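Local coordinates for isochorismatase family protein family (Burkholderia thailandensis, PDB 3TXY) that is of unknown function but belongs to the isochorismatase-like family of cysteine hydrolases and may therefore have hydrolase activity, at residues A18-N23 against V104-W109; T61-Q64 against A68-L71; G110-T115 against A144-E149; A40-L45 against V130-A135; D159-S162 against A168-F171. All coordinates share one frame; numbering follows the deposited sequence.

How the interactions relate
All five contacts belong to one alpha/beta fold with a parallel sheet in strand order 3-2-1-4-5-6. Interactions 1, 4 and 5 reach this sheet through strands 14-19 and 102-106, 128-134, and 153-162. Interactions 1 and 4 touch by backbone hydrogen bonds from Ile19 to Thr132 and Ile134, and interaction 5 joins interaction 4 through Gly133 N and Ala160 O. Interaction 2 is nested in the chain loop closed by interaction 1, its centre about 11 Å away; interaction 3 opens directly after interaction 1 closes. Interactions 2 and 5 have centres about 26 Å apart. All but interaction 4 meet the second subunit, through loops after strands 56-61 and 102-106 and helices 136-149 and 166-180.

Interaction 1 (A18-N23 against V104-W109); sequences AIDLQN and VTKHQW
Lys106 NZ meets the carboxylate of Asp20 in a buried salt bridge, 2.8 Å from OD2. The ammonium approaches that oxygen on its syn side, 18° out of the carboxylate plane, and the two side chains cross at about a right angle. Ile19 CG2 packs across the same lysine, 4.0 Å from Lys106 CE. Two carbonyls of the loop that follows strand 102-106 grip NZ as well: Gln108 O at 2.8 Å and Trp109 O at 2.7 Å, the second with NZ well above its carbonyl plane. The lysine runs extended from CA to CE and bends only at its last torsion (chi4 82°), which turns NZ back toward these carbonyls. Lys106 ends strand 102-106 and Asp20 follows strand 14-19, with the parallel strand 56-61 between them. Asp20 and Lys106 probably occupy the places of the aspartate and lysine of the Asp-Lys-Cys triad of cysteine-hydrolase relatives; whether they act in catalysis here is not established. Thr61, at the end of the intervening strand, hydrogen-bonds through OG1 to both Asp20 OD1 and Lys106 NZ. Further out, Gln22 OE1 takes the backbone N-H of Thr61, and the Trp109 ring meets Tyr148 of the second subunit.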
loop_
_atom_site.group_PDB
_atom_site.type_symbol
_atom_site.label_atom_id
_atom_site.label_comp_id
_atom_site.label_asym_id
_atom_site.label_seq_id
_atom_site.Cartn_x
_atom_site.Cartn_y
_atom_site.Cartn_z
ATOM N N ALA A 18 1.043 -5.919 15.515
ATOM C CA ALA A 18 1.505 -7.220 15.036
ATOM C C ALA A 18 0.485 -7.795 14.072
ATOM O O ALA A 18 -0.691 -7.953 14.436
ATOM C CB ALA A 18 1.676 -8.167 16.227
ATOM N N ILE A 19 0.917 -8.116 12.849
ATOM C CA ILE A 19 -0.017 -8.487 11.774
ATOM C C ILE A 19 -0.114 -9.992 11.552
ATOM O O ILE A 19 0.880 -10.634 11.236
ATOM C CB ILE A 19 0.395 -7.847 10.428
ATOM C CG1 ILE A 19 0.563 -6.321 10.528
ATOM C CG2 ILE A 19 -0.632 -8.198 9.363
ATOM C CD1 ILE A 19 -0.659 -5.589 11.058
ATOM N N ASP A 20 -1.334 -10.524 11.703
ATOM C CA ASP A 20 -1.753 -11.856 11.222
ATOM C C ASP A 20 -0.970 -13.015 11.857
ATOM O O ASP A 20 -0.730 -14.035 11.213
ATOM C CB ASP A 20 -1.691 -11.958 9.692
ATOM C CG ASP A 20 -2.811 -11.208 9.008
ATOM O OD1 ASP A 20 -3.845 -10.937 9.655
ATOM O OD2 ASP A 20 -2.658 -10.881 7.820
ATOM N N LEU A 21 -0.631 -12.878 13.132
ATOM C CA LEU A 21 0.051 -13.963 13.845
ATOM C C LEU A 21 -0.996 -14.944 14.386
ATOM O O LEU A 21 -1.179 -15.134 15.607
ATOM C CB LEU A 21 1.004 -13.407 14.889
ATOM C CG LEU A 21 2.093 -12.478 14.330
ATOM C CD1 LEU A 21 2.994 -11.987 15.472
ATOM C CD2 LEU A 21 2.937 -13.162 13.262
ATOM N N GLN A 22 -1.668 -15.557 13.415
ATOM C CA GLN A 22 -2.778 -16.462 13.621
ATOM C C GLN A 22 -2.431 -17.858 13.110
ATOM O O GLN A 22 -1.575 -18.022 12.225
ATOM C CB GLN A 22 -4.035 -15.917 12.934
ATOM C CG GLN A 22 -3.983 -15.874 11.413
ATOM C CD GLN A 22 -5.055 -14.974 10.841
ATOM O OE1 GLN A 22 -5.035 -13.784 11.066
ATOM N NE2 GLN A 22 -6.001 -15.548 10.133
ATOM N N ASN A 23 -3.099 -18.868 13.665
ATOM C CA ASN A 23 -2.756 -20.256 13.388
ATOM C C ASN A 23 -2.598 -20.571 11.895
ATOM O O ASN A 23 -1.663 -21.267 11.486
ATOM C CB ASN A 23 -3.817 -21.186 13.976
ATOM C CG ASN A 23 -3.878 -21.128 15.492
ATOM O OD1 ASN A 23 -2.844 -21.036 16.163
ATOM N ND2 ASN A 23 -5.093 -21.217 16.043
ATOM N N VAL A 104 -7.578 -6.248 16.831
ATOM C CA VAL A 104 -8.147 -5.648 15.621
ATOM C C VAL A 104 -8.399 -6.751 14.621
ATOM O O VAL A 104 -7.509 -7.567 14.364
ATOM C CB VAL A 104 -7.180 -4.628 15.009
ATOM C CG1 VAL A 104 -7.670 -4.178 13.615
ATOM C CG2 VAL A 104 -6.972 -3.464 15.977
ATOM N N THR A 105 -9.595 -6.763 14.046
ATOM C CA THR A 105 -9.975 -7.794 13.076
ATOM C C THR A 105 -10.122 -7.173 11.701
ATOM O O THR A 105 -10.872 -6.217 11.527
ATOM C CB THR A 105 -11.293 -8.473 13.464
ATOM O OG1 THR A 105 -11.175 -8.993 14.784
ATOM C CG2 THR A 105 -11.636 -9.620 12.496
ATOM N N LYS A 106 -9.385 -7.697 10.730
ATOM C CA LYS A 106 -9.439 -7.157 9.362
ATOM C C LYS A 106 -9.943 -8.207 8.379
ATOM O O LYS A 106 -9.966 -9.411 8.686
ATOM C CB LYS A 106 -8.059 -6.612 8.936
ATOM C CG LYS A 106 -6.957 -7.651 8.774
ATOM C CD LYS A 106 -5.619 -7.021 8.404
ATOM C CE LYS A 106 -4.487 -8.047 8.385
ATOM N NZ LYS A 106 -4.424 -8.826 7.103
ATOM N N HIS A 107 -10.323 -7.741 7.191
ATOM C CA HIS A 107 -10.899 -8.591 6.132
ATOM C C HIS A 107 -10.179 -8.473 4.803
ATOM O O HIS A 107 -10.773 -8.753 3.756
ATOM C CB HIS A 107 -12.378 -8.252 5.890
ATOM C CG HIS A 107 -13.225 -8.190 7.142
ATOM N ND1 HIS A 107 -13.376 -9.243 7.978
ATOM C CD2 HIS A 107 -14.050 -7.170 7.635
ATOM C CE1 HIS A 107 -14.210 -8.895 8.983
ATOM N NE2 HIS A 107 -14.637 -7.632 8.756
ATOM N N GLN A 108 -8.927 -8.022 4.833
ATOM C CA GLN A 108 -8.072 -7.873 3.637
ATOM C C GLN A 108 -6.626 -7.690 4.094
ATOM O O GLN A 108 -6.342 -7.895 5.275
ATOM C CB GLN A 108 -8.527 -6.717 2.755
ATOM C CG GLN A 108 -8.278 -5.352 3.373
ATOM C CD GLN A 108 -9.210 -5.041 4.534
ATOM O OE1 GLN A 108 -10.425 -5.194 4.413
ATOM N NE2 GLN A 108 -8.643 -4.567 5.657
ATOM N N TRP A 109 -5.723 -7.293 3.181
ATOM C CA TRP A 109 -4.289 -7.226 3.480
ATOM C C TRP A 109 -3.974 -6.300 4.607
ATOM O O TRP A 109 -3.515 -6.740 5.671
ATOM C CB TRP A 109 -3.479 -6.803 2.265
ATOM C CG TRP A 109 -3.483 -7.767 1.108
ATOM C CD1 TRP A 109 -4.190 -8.955 0.970
ATOM C CD2 TRP A 109 -2.802 -7.579 -0.173
ATOM N NE1 TRP A 109 -3.951 -9.523 -0.261
ATOM C CE2 TRP A 109 -3.137 -8.740 -0.996
ATOM C CE3 TRP A 109 -1.965 -6.613 -0.687
ATOM C CZ2 TRP A 109 -2.634 -8.897 -2.275
ATOM C CZ3 TRP A 109 -1.470 -6.774 -1.973
ATOM C CH2 TRP A 109 -1.790 -7.894 -2.746
#

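Interaction 2 (T61-Q64 against A68-L71); sequences TSYQ and AVAL
Ser62 and Tyr63 face Val69 and Ala70 where the loop leaving strand 56-61 folds back on itself, with an ST turn at Ser62. The carbonyl O of Ser62 lies 4.3 Å from Val69 CG1 and accepts a hydrogen bond from His107 ND1, which ties the loop to the residue just after strand 102-106. Ser62 OG, held anti to its own backbone N (chi1 -179°), accepts from Gln64 N at 3.2 Å in a nearly straight bond of 163°. Tyr63 carries most of the contact. One face of its ring receives Ala70 CB in a CH-pi contact, 4.1 Å from the centroid and 26° off the ring normal. Val69 CG1 instead comes up at the ring edge, near the ring plane, 4.1 Å from Tyr63 CD2. Pro82 packs against both Tyr63 and Ala70, adding to the apolar cluster. Gln64 NE2 hydrogen-bonds to Leu84 O farther along the same loop. No direct hydrogen bond joins the two segments; a single water bridges their backbones, donating to Tyr63 O at 2.9 Å and accepting from Val69 N at 2.9 Å.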
loop_
_atom_site.group_PDB
_atom_site.type_symbol
_atom_site.label_atom_id
_atom_site.label_comp_id
_atom_site.label_asym_id
_atom_site.label_seq_id
_atom_site.Cartn_x
_atom_site.Cartn_y
_atom_site.Cartn_z
ATOM N N THR A 61 -6.863 -11.642 10.651
ATOM C CA THR A 61 -7.763 -11.639 9.513
ATOM C C THR A 61 -8.831 -12.694 9.720
ATOM O O THR A 61 -8.542 -13.844 10.073
ATOM C CB THR A 61 -6.998 -11.962 8.228
ATOM O OG1 THR A 61 -5.928 -11.029 8.085
ATOM C CG2 THR A 61 -7.906 -11.921 6.993
ATOM N N SER A 62 -10.073 -12.305 9.484
ATOM C CA SER A 62 -11.185 -13.222 9.555
ATOM C C SER A 62 -12.175 -12.915 8.443
ATOM O O SER A 62 -12.348 -11.776 8.083
ATOM C CB SER A 62 -11.915 -13.088 10.880
ATOM O OG SER A 62 -12.985 -14.011 10.951
ATOM N N TYR A 63 -12.829 -13.956 7.944
ATOM C CA TYR A 63 -13.927 -13.812 6.999
ATOM C C TYR A 63 -15.236 -14.405 7.544
ATOM O O TYR A 63 -16.200 -14.607 6.788
ATOM C CB TYR A 63 -13.565 -14.475 5.687
ATOM C CG TYR A 63 -12.272 -13.962 5.118
ATOM C CD1 TYR A 63 -11.164 -14.787 5.039
ATOM C CD2 TYR A 63 -12.154 -12.653 4.667
ATOM C CE1 TYR A 63 -9.977 -14.347 4.510
ATOM C CE2 TYR A 63 -10.957 -12.203 4.136
ATOM C CZ TYR A 63 -9.879 -13.062 4.070
ATOM O OH TYR A 63 -8.668 -12.662 3.559
ATOM N N GLN A 64 -15.261 -14.653 8.856
ATOM C CA GLN A 64 -16.462 -15.096 9.572
ATOM C C GLN A 64 -17.591 -14.082 9.384
ATOM O O GLN A 64 -17.331 -12.897 9.223
ATOM C CB GLN A 64 -16.142 -15.284 11.068
ATOM C CG GLN A 64 -15.137 -16.398 11.349
ATOM C CD GLN A 64 -15.669 -17.758 10.928
ATOM O OE1 GLN A 64 -16.884 -17.948 10.834
ATOM N NE2 GLN A 64 -14.772 -18.705 10.669
ATOM N N ALA A 68 -18.537 -13.898 2.962
ATOM C CA ALA A 68 -19.021 -12.921 1.967
ATOM C C ALA A 68 -18.176 -11.657 1.969
ATOM O O ALA A 68 -18.127 -10.910 0.972
ATOM C CB ALA A 68 -20.483 -12.574 2.215
ATOM N N VAL A 69 -17.485 -11.409 3.082
ATOM C CA VAL A 69 -16.671 -10.212 3.196
ATOM C C VAL A 69 -15.269 -10.336 2.585
ATOM O O VAL A 69 -14.565 -9.333 2.494
ATOM C CB VAL A 69 -16.602 -9.718 4.662
ATOM C CG1 VAL A 69 -15.532 -10.470 5.471
ATOM C CG2 VAL A 69 -16.373 -8.213 4.670
ATOM N N ALA A 70 -14.865 -11.538 2.167
ATOM C CA ALA A 70 -13.618 -11.742 1.427
ATOM C C ALA A 70 -13.708 -11.033 0.095
ATOM O O ALA A 70 -14.745 -11.120 -0.577
ATOM C CB ALA A 70 -13.378 -13.227 1.168
ATOM N N LEU A 71 -12.632 -10.370 -0.323
ATOM C CA LEU A 71 -12.644 -9.689 -1.634
ATOM C C LEU A 71 -12.769 -10.716 -2.740
ATOM O O LEU A 71 -12.149 -11.809 -2.675
ATOM C CB LEU A 71 -11.383 -8.838 -1.847
ATOM C CG LEU A 71 -11.364 -7.549 -1.016
ATOM C CD1 LEU A 71 -9.934 -7.044 -0.809
ATOM C CD2 LEU A 71 -12.221 -6.480 -1.670
HETATM O O HOH W 1 -17.990 -12.566 5.723
#

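Interaction 3 (G110-T115 against A144-E149); sequences GAFTGT and AREAYE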
loop_
_atom_site.group_PDB
_atom_site.type_symbol
_atom_site.label_atom_id
_atom_site.label_comp_id
_atom_site.label_asym_id
_atom_site.label_seq_id
_atom_site.Cartn_x
_atom_site.Cartn_y
_atom_site.Cartn_z
ATOM N N GLY A 110 -4.231 -5.014 4.391
ATOM C CA GLY A 110 -3.853 -3.991 5.337
ATOM C C GLY A 110 -4.781 -3.901 6.521
ATOM O O GLY A 110 -5.960 -4.273 6.438
ATOM N N ALA A 111 -4.248 -3.374 7.626
ATOM C CA ALA A 111 -4.954 -3.395 8.903
ATOM C C ALA A 111 -5.816 -2.179 9.219
ATOM O O ALA A 111 -6.352 -2.099 10.325
ATOM C CB ALA A 111 -3.971 -3.645 10.053
ATOM N N PHE A 112 -5.969 -1.246 8.277
ATOM C CA PHE A 112 -6.811 -0.072 8.500
ATOM C C PHE A 112 -8.221 -0.193 7.921
ATOM O O PHE A 112 -9.204 0.148 8.594
ATOM C CB PHE A 112 -6.135 1.151 7.921
ATOM C CG PHE A 112 -4.952 1.626 8.711
ATOM C CD1 PHE A 112 -5.127 2.468 9.793
ATOM C CD2 PHE A 112 -3.655 1.276 8.344
ATOM C CE1 PHE A 112 -4.050 2.950 10.506
ATOM C CE2 PHE A 112 -2.573 1.752 9.049
ATOM C CZ PHE A 112 -2.767 2.579 10.144
ATOM N N THR A 113 -8.315 -0.611 6.657
ATOM C CA THR A 113 -9.613 -0.676 5.978
ATOM C C THR A 113 -10.608 -1.556 6.760
ATOM O O THR A 113 -10.308 -2.705 7.079
ATOM C CB THR A 113 -9.482 -1.216 4.542
ATOM O OG1 THR A 113 -8.567 -0.405 3.786
ATOM C CG2 THR A 113 -10.849 -1.204 3.841
ATOM N N GLY A 114 -11.768 -0.977 7.092
ATOM C CA GLY A 114 -12.799 -1.693 7.808
ATOM C C GLY A 114 -12.473 -2.051 9.245
ATOM O O GLY A 114 -13.108 -2.940 9.807
ATOM N N THR A 115 -11.482 -1.384 9.838
ATOM C CA THR A 115 -11.073 -1.715 11.217
ATOM C C THR A 115 -11.125 -0.505 12.115
ATOM O O THR A 115 -11.347 0.625 11.645
ATOM C CB THR A 115 -9.657 -2.316 11.329
ATOM O OG1 THR A 115 -8.665 -1.281 11.308
ATOM C CG2 THR A 115 -9.357 -3.375 10.233
ATOM N N ALA A 144 1.902 -0.570 6.625
ATOM C CA ALA A 144 3.012 0.388 6.687
ATOM C C ALA A 144 2.770 1.586 5.742
ATOM O O ALA A 144 2.893 2.751 6.139
ATOM C CB ALA A 144 4.329 -0.306 6.335
ATOM N N ARG A 145 2.418 1.280 4.498
ATOM C CA ARG A 145 2.105 2.315 3.529
ATOM C C ARG A 145 0.970 3.241 3.975
ATOM O O ARG A 145 1.066 4.455 3.879
ATOM C CB ARG A 145 1.740 1.668 2.202
ATOM C CG ARG A 145 2.954 1.158 1.441
ATOM C CD ARG A 145 2.512 0.490 0.143
ATOM N NE ARG A 145 3.629 -0.062 -0.619
ATOM C CZ ARG A 145 4.142 0.447 -1.739
ATOM N NH1 ARG A 145 3.645 1.545 -2.296
ATOM N NH2 ARG A 145 5.161 -0.181 -2.314
ATOM N N GLU A 146 -0.112 2.655 4.469
ATOM C CA GLU A 146 -1.249 3.440 4.908
ATOM C C GLU A 146 -0.930 4.242 6.174
ATOM O O GLU A 146 -1.388 5.359 6.319
ATOM C CB GLU A 146 -2.474 2.541 5.105
ATOM C CG GLU A 146 -3.719 3.336 5.454
ATOM C CD GLU A 146 -5.036 2.639 5.099
ATOM O OE1 GLU A 146 -6.075 3.297 5.271
ATOM O OE2 GLU A 146 -5.055 1.466 4.659
ATOM N N ALA A 147 -0.170 3.644 7.093
ATOM C CA ALA A 147 0.189 4.322 8.351
ATOM C C ALA A 147 1.028 5.568 8.069
ATOM O O ALA A 147 0.818 6.645 8.634
ATOM C CB ALA A 147 0.936 3.369 9.260
ATOM N N TYR A 148 1.953 5.420 7.131
ATOM C CA TYR A 148 2.762 6.540 6.661
ATOM C C TYR A 148 1.865 7.684 6.128
ATOM O O TYR A 148 2.040 8.845 6.488
ATOM C CB TYR A 148 3.696 6.013 5.569
ATOM C CG TYR A 148 4.375 7.029 4.694
ATOM C CD1 TYR A 148 5.437 7.776 5.172
ATOM C CD2 TYR A 148 3.993 7.197 3.356
ATOM C CE1 TYR A 148 6.089 8.682 4.362
ATOM C CE2 TYR A 148 4.637 8.114 2.547
ATOM C CZ TYR A 148 5.682 8.851 3.059
ATOM O OH TYR A 148 6.333 9.747 2.254
ATOM N N GLU A 149 0.900 7.349 5.275
ATOM C CA GLU A 149 0.009 8.374 4.700
ATOM C C GLU A 149 -0.863 9.036 5.757
ATOM O O GLU A 149 -1.284 10.198 5.588
ATOM C CB GLU A 149 -0.874 7.763 3.613
ATOM C CG GLU A 149 -0.026 7.296 2.452
ATOM C CD GLU A 149 -0.787 7.122 1.170
ATOM O OE1 GLU A 149 -1.969 7.522 1.074
ATOM O OE2 GLU A 149 -0.145 6.613 0.227
HETATM O O HOH W 2 -5.620 -1.114 5.349
HETATM O O HOH W 3 -8.295 2.261 4.597
#
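Phe112 and Glu146 run antiparallel alongside each other where a type II beta turn, Phe112 to Thr115, packs on helix 136-149. Glu146 reaches out from the helix fully extended, with CG anti to the backbone N (chi1 -175°), and lays its carboxyl group against the phenylalanine: CD is 3.4 Å from Phe112 CB. Ring and carboxylate planes are turned 32° from each other. Farther along the ring, Phe112 CE2 lies 3.9 Å from Ala147 CB. Phe112 CG lies anti to its carbonyl carbon (chi1 -73°), which lays the ring along Glu146 toward Ala147, and Leu117 and Asp118 of helix 117-123 also touch it. Gly114 takes up the positive phi needed at the third position of the turn, and Thr115 N closes it on Phe112 O at 3.0 Å. Thr115 OG1 reaches back to Ala111 O at 2.6 Å. Thr113 OG1 hydrogen-bonds to Glu149 of the second subunit, so the turn forms part of the dimer interface. The carboxylate of Glu146 binds the turn through two waters. One donates to both OE1 and Thr113 OG1; the other donates to Glu146 OE2 at 2.7 Å and accepts from Phe112 N at 3.0 Å.

Interaction 4 (A40-L45 against V130-A135); sequences AKTAEL and VLTGIA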
loop_
_atom_site.group_PDB
_atom_site.type_symbol
_atom_site.label_atom_id
_atom_site.label_comp_id
_atom_site.label_asym_id
_atom_site.label_seq_id
_atom_site.Cartn_x
_atom_site.Cartn_y
_atom_site.Cartn_z
ATOM N N ALA A 40 7.596 -15.503 18.419
ATOM C CA ALA A 40 8.430 -15.391 19.634
ATOM C C ALA A 40 8.973 -13.982 19.803
ATOM O O ALA A 40 8.932 -13.407 20.888
ATOM C CB ALA A 40 9.583 -16.376 19.580
ATOM N N LYS A 41 9.489 -13.429 18.709
ATOM C CA LYS A 41 10.081 -12.092 18.738
ATOM C C LYS A 41 9.045 -11.056 19.109
ATOM O O LYS A 41 9.315 -10.105 19.856
ATOM C CB LYS A 41 10.592 -11.761 17.356
ATOM C CG LYS A 41 11.729 -10.802 17.347
ATOM C CD LYS A 41 13.015 -11.570 17.538
ATOM C CE LYS A 41 13.639 -11.254 18.859
ATOM N NZ LYS A 41 14.942 -11.976 18.887
ATOM N N THR A 42 7.845 -11.232 18.565
ATOM C CA THR A 42 6.752 -10.300 18.806
ATOM C C THR A 42 6.337 -10.335 20.283
ATOM O O THR A 42 6.127 -9.286 20.897
ATOM C CB THR A 42 5.549 -10.626 17.901
ATOM O OG1 THR A 42 5.929 -10.423 16.523
ATOM C CG2 THR A 42 4.372 -9.731 18.229
ATOM N N ALA A 43 6.238 -11.534 20.846
ATOM C CA ALA A 43 5.918 -11.676 22.262
ATOM C C ALA A 43 6.953 -10.963 23.148
ATOM O O ALA A 43 6.585 -10.257 24.082
ATOM C CB ALA A 43 5.796 -13.144 22.641
ATOM N N GLU A 44 8.232 -11.119 22.824
ATOM C CA GLU A 44 9.312 -10.466 23.570
ATOM C C GLU A 44 9.168 -8.963 23.526
ATOM O O GLU A 44 9.317 -8.281 24.534
ATOM C CB GLU A 44 10.691 -10.832 23.007
ATOM C CG GLU A 44 11.164 -12.258 23.256
ATOM C CD GLU A 44 12.404 -12.592 22.426
ATOM O OE1 GLU A 44 13.265 -11.695 22.244
ATOM O OE2 GLU A 44 12.501 -13.741 21.923
ATOM N N LEU A 45 8.905 -8.428 22.342
ATOM C CA LEU A 45 8.662 -6.996 22.239
ATOM C C LEU A 45 7.409 -6.556 23.014
ATOM O O LEU A 45 7.405 -5.510 23.663
ATOM C CB LEU A 45 8.545 -6.583 20.762
ATOM C CG LEU A 45 9.866 -6.469 20.009
ATOM C CD1 LEU A 45 9.576 -6.321 18.523
ATOM C CD2 LEU A 45 10.645 -5.263 20.524
ATOM N N VAL A 130 5.372 0.423 15.843
ATOM C CA VAL A 130 6.370 -0.598 15.611
ATOM C C VAL A 130 5.627 -1.809 15.066
ATOM O O VAL A 130 4.742 -2.361 15.717
ATOM C CB VAL A 130 7.169 -0.909 16.891
ATOM C CG1 VAL A 130 8.040 -2.157 16.700
ATOM C CG2 VAL A 130 7.996 0.323 17.268
ATOM N N LEU A 131 6.007 -2.203 13.850
ATOM C CA LEU A 131 5.295 -3.199 13.075
ATOM C C LEU A 131 6.038 -4.531 12.991
ATOM O O LEU A 131 7.227 -4.589 12.677
ATOM C CB LEU A 131 5.068 -2.623 11.682
ATOM C CG LEU A 131 3.810 -2.803 10.866
ATOM C CD1 LEU A 131 2.487 -2.801 11.631
ATOM C CD2 LEU A 131 3.816 -1.685 9.805
ATOM N N THR A 132 5.317 -5.600 13.325
ATOM C CA THR A 132 5.773 -6.961 13.106
ATOM C C THR A 132 4.694 -7.739 12.366
ATOM O O THR A 132 3.549 -7.291 12.252
ATOM C CB THR A 132 6.094 -7.690 14.432
ATOM O OG1 THR A 132 4.889 -8.186 15.042
ATOM C CG2 THR A 132 6.803 -6.780 15.393
ATOM N N GLY A 133 5.061 -8.917 11.884
ATOM C CA GLY A 133 4.097 -9.899 11.384
ATOM C C GLY A 133 4.373 -10.486 10.003
ATOM O O GLY A 133 5.498 -10.444 9.505
ATOM N N ILE A 134 3.318 -11.053 9.410
ATOM C CA ILE A 134 3.399 -11.858 8.201
ATOM C C ILE A 134 2.264 -11.407 7.257
ATOM O O ILE A 134 1.160 -11.167 7.754
ATOM C CB ILE A 134 3.178 -13.368 8.541
ATOM C CG1 ILE A 134 4.127 -13.843 9.655
ATOM C CG2 ILE A 134 3.280 -14.215 7.282
ATOM C CD1 ILE A 134 3.614 -15.094 10.356
ATOM N N ALA A 135 2.464 -11.267 5.931
ATOM C CA ALA A 135 3.749 -11.312 5.232
ATOM C C ALA A 135 4.306 -9.895 5.070
ATOM O O ALA A 135 3.570 -8.929 4.955
ATOM C CB ALA A 135 3.592 -11.959 3.860
#
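Helix 35-51 lies over the parallel sheet at the end of strand 128-134, and Thr42 and Thr132 join the two, a buried helix-on-sheet contact of the alpha/beta fold. Thr132 OG1 donates to Thr42 OG1 at 2.9 Å, the two short side chains meeting hydroxyl to hydroxyl. The Thr132 hydroxyl sits between its backbone N and carbonyl carbon (chi1 81°), which aims it at the helix and puts CG2 beside the backbone N. That methyl faces Leu45 CD1 at 4.2 Å, one helical turn after Thr42. Ala18 of the neighbouring strand 14-19 packs against both threonines, and Leu21 touches Thr42. Just past the contact a cis peptide joins Ile134 to Ala135, as in family relatives, with Ala135 at the N-cap of helix 136-149. Thr42 OG1 in turn hydrogen-bonds to Val38 O one turn back in its helix, so a relay runs from strand hydroxyl to helix hydroxyl to helix carbonyl and satisfies both buried hydroxyls.

Interaction 5 (D159-S162 against A168-F171); sequences DAVS and AQTF
Gln169 projects CG straight away from its backbone N (chi1 -179°) and then bends at chi2 (84°), which carries its amide from helix 166-180 across to the backbone of Val161. NE2 donates to Val161 O at 2.9 Å. The donor stands above the carbonyl plane, 40° out of it, and the acceptor oxygen is tilted from the glutamine's own amide plane, so the bond is far from coplanar. Val161 CG2 packs 3.7 Å from the same NE2, and Ser162 CA lies 3.9 Å from Gln169 OE1. That oxygen accepts from Thr136 OG1, so both ends of the buried amide are used and its rotation is probably fixed. Ser162 OG turns elsewhere, to Gln33 O. The contact closes the start of a beta-alpha-beta unit, strand 153-162, helix 166-180 and strand 182-184. Val161 rests on Thr136 and Val140 of helix 136-149, while Phe171, farther along helix 166-180, stacks on Phe171 of the second subunit.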
loop_
_atom_site.group_PDB
_atom_site.type_symbol
_atom_site.label_atom_id
_atom_site.label_comp_id
_atom_site.label_asym_id
_atom_site.label_seq_id
_atom_site.Cartn_x
_atom_site.Cartn_y
_atom_site.Cartn_z
ATOM N N ASP A 159 13.650 -8.614 11.965
ATOM C CA ASP A 159 13.657 -10.000 12.433
ATOM C C ASP A 159 12.331 -10.432 13.050
ATOM O O ASP A 159 12.259 -11.468 13.722
ATOM C CB ASP A 159 14.860 -10.280 13.350
ATOM C CG ASP A 159 14.955 -9.348 14.534
ATOM O OD1 ASP A 159 14.290 -8.297 14.570
ATOM O OD2 ASP A 159 15.741 -9.688 15.459
ATOM N N ALA A 160 11.272 -9.649 12.806
ATOM C CA ALA A 160 9.921 -10.067 13.162
ATOM C C ALA A 160 8.918 -9.806 12.047
ATOM O O ALA A 160 7.726 -9.670 12.321
ATOM C CB ALA A 160 9.476 -9.403 14.467
ATOM N N VAL A 161 9.403 -9.734 10.808
ATOM C CA VAL A 161 8.578 -9.804 9.610
ATOM C C VAL A 161 9.189 -10.849 8.669
ATOM O O VAL A 161 10.417 -10.881 8.479
ATOM C CB VAL A 161 8.407 -8.436 8.889
ATOM C CG1 VAL A 161 7.714 -7.431 9.815
ATOM C CG2 VAL A 161 9.736 -7.864 8.369
ATOM N N SER A 162 8.333 -11.699 8.095
ATOM C CA SER A 162 8.774 -12.716 7.142
ATOM C C SER A 162 7.828 -12.803 5.959
ATOM O O SER A 162 6.680 -12.343 6.005
ATOM C CB SER A 162 8.941 -14.076 7.826
ATOM O OG SER A 162 9.966 -14.019 8.796
ATOM N N ALA A 168 12.099 -11.100 -1.792
ATOM C CA ALA A 168 10.956 -10.243 -1.423
ATOM C C ALA A 168 11.198 -9.530 -0.113
ATOM O O ALA A 168 10.899 -8.348 0.027
ATOM C CB ALA A 168 9.674 -11.047 -1.346
ATOM N N GLN A 169 11.778 -10.232 0.850
ATOM C CA GLN A 169 12.142 -9.597 2.113
ATOM C C GLN A 169 13.071 -8.430 1.860
ATOM O O GLN A 169 12.831 -7.317 2.323
ATOM C CB GLN A 169 12.823 -10.585 3.036
ATOM C CG GLN A 169 13.213 -9.991 4.392
ATOM C CD GLN A 169 12.069 -9.992 5.398
ATOM O OE1 GLN A 169 10.908 -10.174 5.031
ATOM N NE2 GLN A 169 12.411 -9.830 6.689
ATOM N N THR A 170 14.135 -8.695 1.114
ATOM C CA THR A 170 15.126 -7.675 0.836
ATOM C C THR A 170 14.551 -6.497 0.078
ATOM O O THR A 170 14.862 -5.357 0.404
ATOM C CB THR A 170 16.350 -8.265 0.104
ATOM O OG1 THR A 170 16.998 -9.168 1.009
ATOM C CG2 THR A 170 17.335 -7.142 -0.304
ATOM N N PHE A 171 13.713 -6.767 -0.916
ATOM C CA PHE A 171 13.079 -5.692 -1.665
ATOM C C PHE A 171 12.287 -4.757 -0.748
ATOM O O PHE A 171 12.458 -3.560 -0.797
ATOM C CB PHE A 171 12.163 -6.226 -2.761
ATOM C CG PHE A 171 11.663 -5.150 -3.650
ATOM C CD1 PHE A 171 10.468 -4.499 -3.377
ATOM C CD2 PHE A 171 12.432 -4.725 -4.724
ATOM C CE1 PHE A 171 10.038 -3.469 -4.195
ATOM C CE2 PHE A 171 11.998 -3.698 -5.547
ATOM C CZ PHE A 171 10.802 -3.069 -5.273
#